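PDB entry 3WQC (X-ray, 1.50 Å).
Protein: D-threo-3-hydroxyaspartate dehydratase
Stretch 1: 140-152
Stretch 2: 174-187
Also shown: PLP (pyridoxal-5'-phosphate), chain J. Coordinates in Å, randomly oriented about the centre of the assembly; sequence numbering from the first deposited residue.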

# COMPACT_ATOMS: atom_id res chain seq x y z
N GLU B 140 -7.55 -3.61 31.53
CA GLU B 140 -6.14 -3.37 31.85
C GLU B 140 -5.67 -2.30 30.88
O GLU B 140 -5.82 -2.45 29.62
CB GLU B 140 -5.33 -4.65 31.67
CG GLU B 140 -3.87 -4.35 32.03
CD GLU B 140 -3.01 -5.59 32.13
OE1 GLU B 140 -1.74 -5.39 32.14
OE2 GLU B 140 -3.53 -6.75 32.29
N VAL B 141 -5.05 -1.24 31.39
CA VAL B 141 -4.66 -0.10 30.59
C VAL B 141 -3.24 0.26 30.98
O VAL B 141 -2.89 0.29 32.18
CB VAL B 141 -5.59 1.12 30.83
CG1 VAL B 141 -5.22 2.28 29.90
CG2 VAL B 141 -7.06 0.73 30.64
N TRP B 142 -2.40 0.47 29.95
CA TRP B 142 -1.04 0.97 30.16
C TRP B 142 -0.97 2.39 29.71
O TRP B 142 -1.73 2.82 28.82
CB TRP B 142 -0.02 0.16 29.37
CG TRP B 142 0.02 -1.31 29.77
CD1 TRP B 142 -0.80 -2.06 30.63
CD2 TRP B 142 0.95 -2.26 29.18
NE1 TRP B 142 -0.43 -3.39 30.60
CE2 TRP B 142 0.62 -3.57 29.73
CE3 TRP B 142 1.97 -2.15 28.22
CZ2 TRP B 142 1.33 -4.74 29.33
CZ3 TRP B 142 2.67 -3.32 27.81
CH2 TRP B 142 2.34 -4.59 28.37
N ILE B 143 -0.02 3.15 30.27
CA ILE B 143 0.11 4.59 29.90
C ILE B 143 1.25 4.69 28.90
O ILE B 143 2.40 4.23 29.18
CB ILE B 143 0.33 5.48 31.12
CG1 ILE B 143 -0.87 5.29 32.11
CG2 ILE B 143 0.55 6.94 30.64
CD1 ILE B 143 -0.64 6.01 33.46
N GLU B 144 0.99 5.28 27.75
CA GLU B 144 2.06 5.47 26.75
C GLU B 144 2.95 6.69 27.08
O GLU B 144 2.39 7.76 27.42
CB GLU B 144 1.44 5.62 25.34
CG GLU B 144 2.54 5.63 24.23
CD GLU B 144 2.03 5.50 22.83
OE1 GLU B 144 2.90 5.19 21.97
OE2 GLU B 144 0.82 5.75 22.59
N ILE B 145 4.27 6.52 26.99
CA ILE B 145 5.25 7.53 27.39
C ILE B 145 5.94 7.99 26.10
O ILE B 145 6.33 7.18 25.25
CB ILE B 145 6.26 6.92 28.36
CG1 ILE B 145 5.54 6.27 29.56
CG2 ILE B 145 7.26 8.02 28.80
CD1 ILE B 145 4.60 7.21 30.33
N ASP B 146 6.13 9.29 25.97
CA ASP B 146 6.89 9.90 24.85
C ASP B 146 8.32 10.08 25.39
O ASP B 146 8.56 10.89 26.33
CB ASP B 146 6.30 11.27 24.52
CG ASP B 146 7.07 12.00 23.45
OD1 ASP B 146 8.06 11.42 22.96
OD2 ASP B 146 6.70 13.16 23.13
N THR B 147 9.26 9.26 24.93
CA THR B 147 10.65 9.33 25.38
C THR B 147 11.54 10.00 24.35
O THR B 147 12.68 10.35 24.70
CB THR B 147 11.22 7.94 25.74
OG1 THR B 147 11.08 7.04 24.59
CG2 THR B 147 10.51 7.34 26.93
N ASP B 148 11.08 10.21 23.10
CA ASP B 148 11.94 10.79 22.07
C ASP B 148 11.31 11.81 21.10
O ASP B 148 11.96 12.20 20.10
CB ASP B 148 12.62 9.65 21.29
CG ASP B 148 11.59 8.94 20.38
OD1 ASP B 148 10.35 9.11 20.64
OD2 ASP B 148 12.03 8.21 19.44
N GLY B 149 10.05 12.24 21.36
CA GLY B 149 9.36 13.20 20.55
C GLY B 149 8.77 12.66 19.27
O GLY B 149 8.36 13.41 18.40
N HIS B 150 8.77 11.33 19.13
CA HIS B 150 8.37 10.71 17.88
C HIS B 150 6.89 10.87 17.56
O HIS B 150 6.56 11.19 16.36
CB HIS B 150 8.73 9.18 17.93
CG HIS B 150 8.36 8.43 16.72
ND1 HIS B 150 8.96 8.67 15.47
CD2 HIS B 150 7.50 7.30 16.56
CE1 HIS B 150 8.40 7.78 14.56
NE2 HIS B 150 7.54 6.95 15.22
N ARG B 151 5.99 10.58 18.53
CA ARG B 151 4.58 10.36 18.14
C ARG B 151 3.72 10.53 19.45
O ARG B 151 3.67 11.60 19.94
CB ARG B 151 4.40 8.91 17.57
CG ARG B 151 3.07 8.67 16.83
CD ARG B 151 3.26 7.33 16.13
NE ARG B 151 3.35 6.18 17.02
CZ ARG B 151 3.78 4.93 16.63
NH1 ARG B 151 4.29 4.75 15.39
NH2 ARG B 151 3.65 3.89 17.47
N SER B 152 2.96 9.54 19.94
CA SER B 152 2.03 9.69 21.07
C SER B 152 2.76 9.55 22.40
O SER B 152 4.02 9.27 22.48
CB SER B 152 1.00 8.55 21.02
OG SER B 152 0.24 8.62 19.79
N MET B 174 -10.12 0.53 37.17
CA MET B 174 -9.41 -0.21 36.11
C MET B 174 -8.07 -0.72 36.60
O MET B 174 -7.61 -0.36 37.73
CB MET B 174 -9.17 0.74 34.92
CG MET B 174 -10.47 1.44 34.40
SD MET B 174 -11.74 0.21 33.83
CE MET B 174 -13.01 0.29 35.13
N ARG B 175 -7.42 -1.59 35.81
CA ARG B 175 -6.14 -2.16 36.22
C ARG B 175 -5.07 -1.35 35.51
O ARG B 175 -4.90 -1.50 34.26
CB ARG B 175 -6.05 -3.65 35.79
CG ARG B 175 -4.65 -4.28 36.01
CD ARG B 175 -4.62 -5.80 35.65
NE ARG B 175 -5.46 -6.54 36.55
CZ ARG B 175 -5.30 -7.82 36.80
NH1 ARG B 175 -6.08 -8.41 37.68
NH2 ARG B 175 -4.39 -8.51 36.14
N LEU B 176 -4.33 -0.50 36.21
CA LEU B 176 -3.23 0.25 35.62
C LEU B 176 -2.06 -0.75 35.55
O LEU B 176 -1.45 -1.17 36.57
CB LEU B 176 -2.88 1.42 36.54
CG LEU B 176 -1.68 2.22 36.12
CD1 LEU B 176 -1.60 2.71 34.76
CD2 LEU B 176 -1.35 3.40 37.07
N GLY B 177 -1.76 -1.25 34.36
CA GLY B 177 -0.95 -2.43 34.22
C GLY B 177 0.50 -2.14 33.90
O GLY B 177 1.36 -3.06 33.95
N GLY B 178 0.85 -0.89 33.53
CA GLY B 178 2.21 -0.67 33.10
C GLY B 178 2.33 0.63 32.33
O GLY B 178 1.37 1.39 32.16
N VAL B 179 3.57 0.86 31.83
CA VAL B 179 3.88 1.96 30.92
C VAL B 179 4.58 1.37 29.71
O VAL B 179 5.25 0.31 29.78
CB VAL B 179 4.83 3.03 31.54
CG1 VAL B 179 4.00 3.85 32.55
CG2 VAL B 179 6.06 2.42 32.25
N LEU B 180 4.47 2.04 28.55
CA LEU B 180 5.19 1.58 27.38
C LEU B 180 5.70 2.80 26.61
O LEU B 180 5.06 3.89 26.68
CB LEU B 180 4.34 0.68 26.43
CG LEU B 180 3.26 1.39 25.59
CD1 LEU B 180 2.83 0.45 24.42
CD2 LEU B 180 2.01 1.81 26.40
N THR B 181 6.75 2.60 25.80
CA THR B 181 7.23 3.66 24.95
C THR B 181 7.74 3.01 23.66
O THR B 181 8.15 1.81 23.72
CB THR B 181 8.37 4.51 25.61
OG1 THR B 181 8.55 5.67 24.77
CG2 THR B 181 9.64 3.74 25.74
N HIS B 182 7.72 3.77 22.55
CA HIS B 182 8.31 3.31 21.31
C HIS B 182 9.19 4.37 20.81
O HIS B 182 8.70 5.49 20.40
CB HIS B 182 7.14 3.08 20.33
CG HIS B 182 7.54 2.82 18.90
ND1 HIS B 182 8.34 1.73 18.48
CD2 HIS B 182 7.22 3.55 17.74
CE1 HIS B 182 8.42 1.80 17.08
NE2 HIS B 182 7.81 2.89 16.66
N ALA B 183 10.53 4.12 20.76
CA ALA B 183 11.42 5.21 20.34
C ALA B 183 11.59 5.20 18.82
O ALA B 183 12.64 4.81 18.29
CB ALA B 183 12.76 5.16 21.09
N GLY B 184 10.52 5.53 18.08
CA GLY B 184 10.49 5.45 16.59
C GLY B 184 11.44 6.40 15.90
O GLY B 184 11.70 6.25 14.70
N SER B 185 12.01 7.37 16.64
CA SER B 185 13.00 8.27 16.06
C SER B 185 14.27 7.48 15.81
O SER B 185 15.14 8.02 15.08
CB SER B 185 13.35 9.45 16.97
OG SER B 185 14.06 9.01 18.15
N SER B 186 14.40 6.22 16.26
CA SER B 186 15.58 5.39 15.94
C SER B 186 15.73 5.21 14.40
O SER B 186 16.87 4.94 13.91
CB SER B 186 15.49 4.04 16.65
OG SER B 186 14.43 3.25 16.06
N TYR B 187 14.65 5.40 13.65
CA TYR B 187 14.71 5.16 12.18
C TYR B 187 15.41 6.26 11.48
O TYR B 187 15.74 6.12 10.31
CB TYR B 187 13.30 5.04 11.64
CG TYR B 187 12.71 3.64 11.85
CD1 TYR B 187 12.61 3.02 13.13
CD2 TYR B 187 12.21 2.92 10.74
CE1 TYR B 187 12.02 1.76 13.29
CE2 TYR B 187 11.65 1.65 10.90
CZ TYR B 187 11.54 1.07 12.15
OH TYR B 187 11.00 -0.18 12.26
N1 PLP J . 5.91 -0.68 19.38
C2 PLP J . 4.98 0.10 18.77
C2A PLP J . 4.02 0.92 19.59
C3 PLP J . 4.92 0.11 17.33
O3 PLP J . 4.00 0.86 16.74
C4 PLP J . 5.87 -0.69 16.61
C4A PLP J . 5.79 -0.71 15.18
C5 PLP J . 6.81 -1.48 17.33
C6 PLP J . 6.84 -1.38 18.73
C5A PLP J . 7.83 -2.33 16.62
O4P PLP J . 8.81 -1.42 15.92
P PLP J . 9.72 -2.09 14.78
O1P PLP J . 10.25 -3.32 15.43
O2P PLP J . 10.78 -1.06 14.56
O3P PLP J . 8.89 -2.44 13.61
O HOH W 1 0.22 -5.58 34.13
O HOH W 2 5.81 5.92 22.66
O HOH W 3 8.57 7.99 22.36
O HOH W 4 7.43 4.12 14.22

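The strongest polar contact joins the loop after the first strand to the 3-10 segment after the second. Asp-148 OD2 accepts two hydrogen bonds from Ser-185, one from OG at 2.5 Å and one from the backbone N at 2.9 Å. A carboxylate suits this place because one oxygen can serve both donors, while its other oxygen, OD1, takes the backbone N of His-150 at 3.1 Å and braces its own loop. Nearby, the hydroxyls form a relay: Thr-147 OG1 donates to Thr-181 OG1 (2.9 Å), which donates to Ile-145 O (2.7 Å). Thr-181 suits the middle of the relay because a hydroxyl can accept one hydrogen bond while donating another.

Before these segments in sequence, the strands run parallel, their directions 22° apart. Their ladder alternates: Val-141 N to Arg-175 O and Gly-177 N to Val-141 O, both 2.9 Å; Ile-143 N to Gly-178 O, 2.9 Å, and Leu-180 N to Ile-143 O, 3.1 Å; finally Ile-145 N to Leu-180 O, 2.8 Å.

On one face of the sheet, Trp-142 NE1 donates to Glu-140 OE1 at 2.8 Å, and a water bridges that OE1 to Gly-177 O. A CB on Gly-177 would clash with both NE1 and OE1. Gly-178 CA lies over the indole, 4.2 Å from the centroid of its five-membered ring, and its backbone angles themselves call for glycine. Leu-180 CD2 packs 4.0 Å from Trp-142 CB. The other face is aliphatic, with Ile-143 CD1 against Leu-176 CD1 at 3.7 Å; branched, apolar chains suit this buried surface.

Farther along, Gly-184 CA sits 3.5 Å above the centroid of the His-150 ring, where a CB would strike NE2. A water links His-150 NE2 and His-182 NE2. Arg-151 NH2 lies 3.6 Å from His-182 CD2 and donates to PLP O3 at 3.1 Å, carrying the contact to the cofactor.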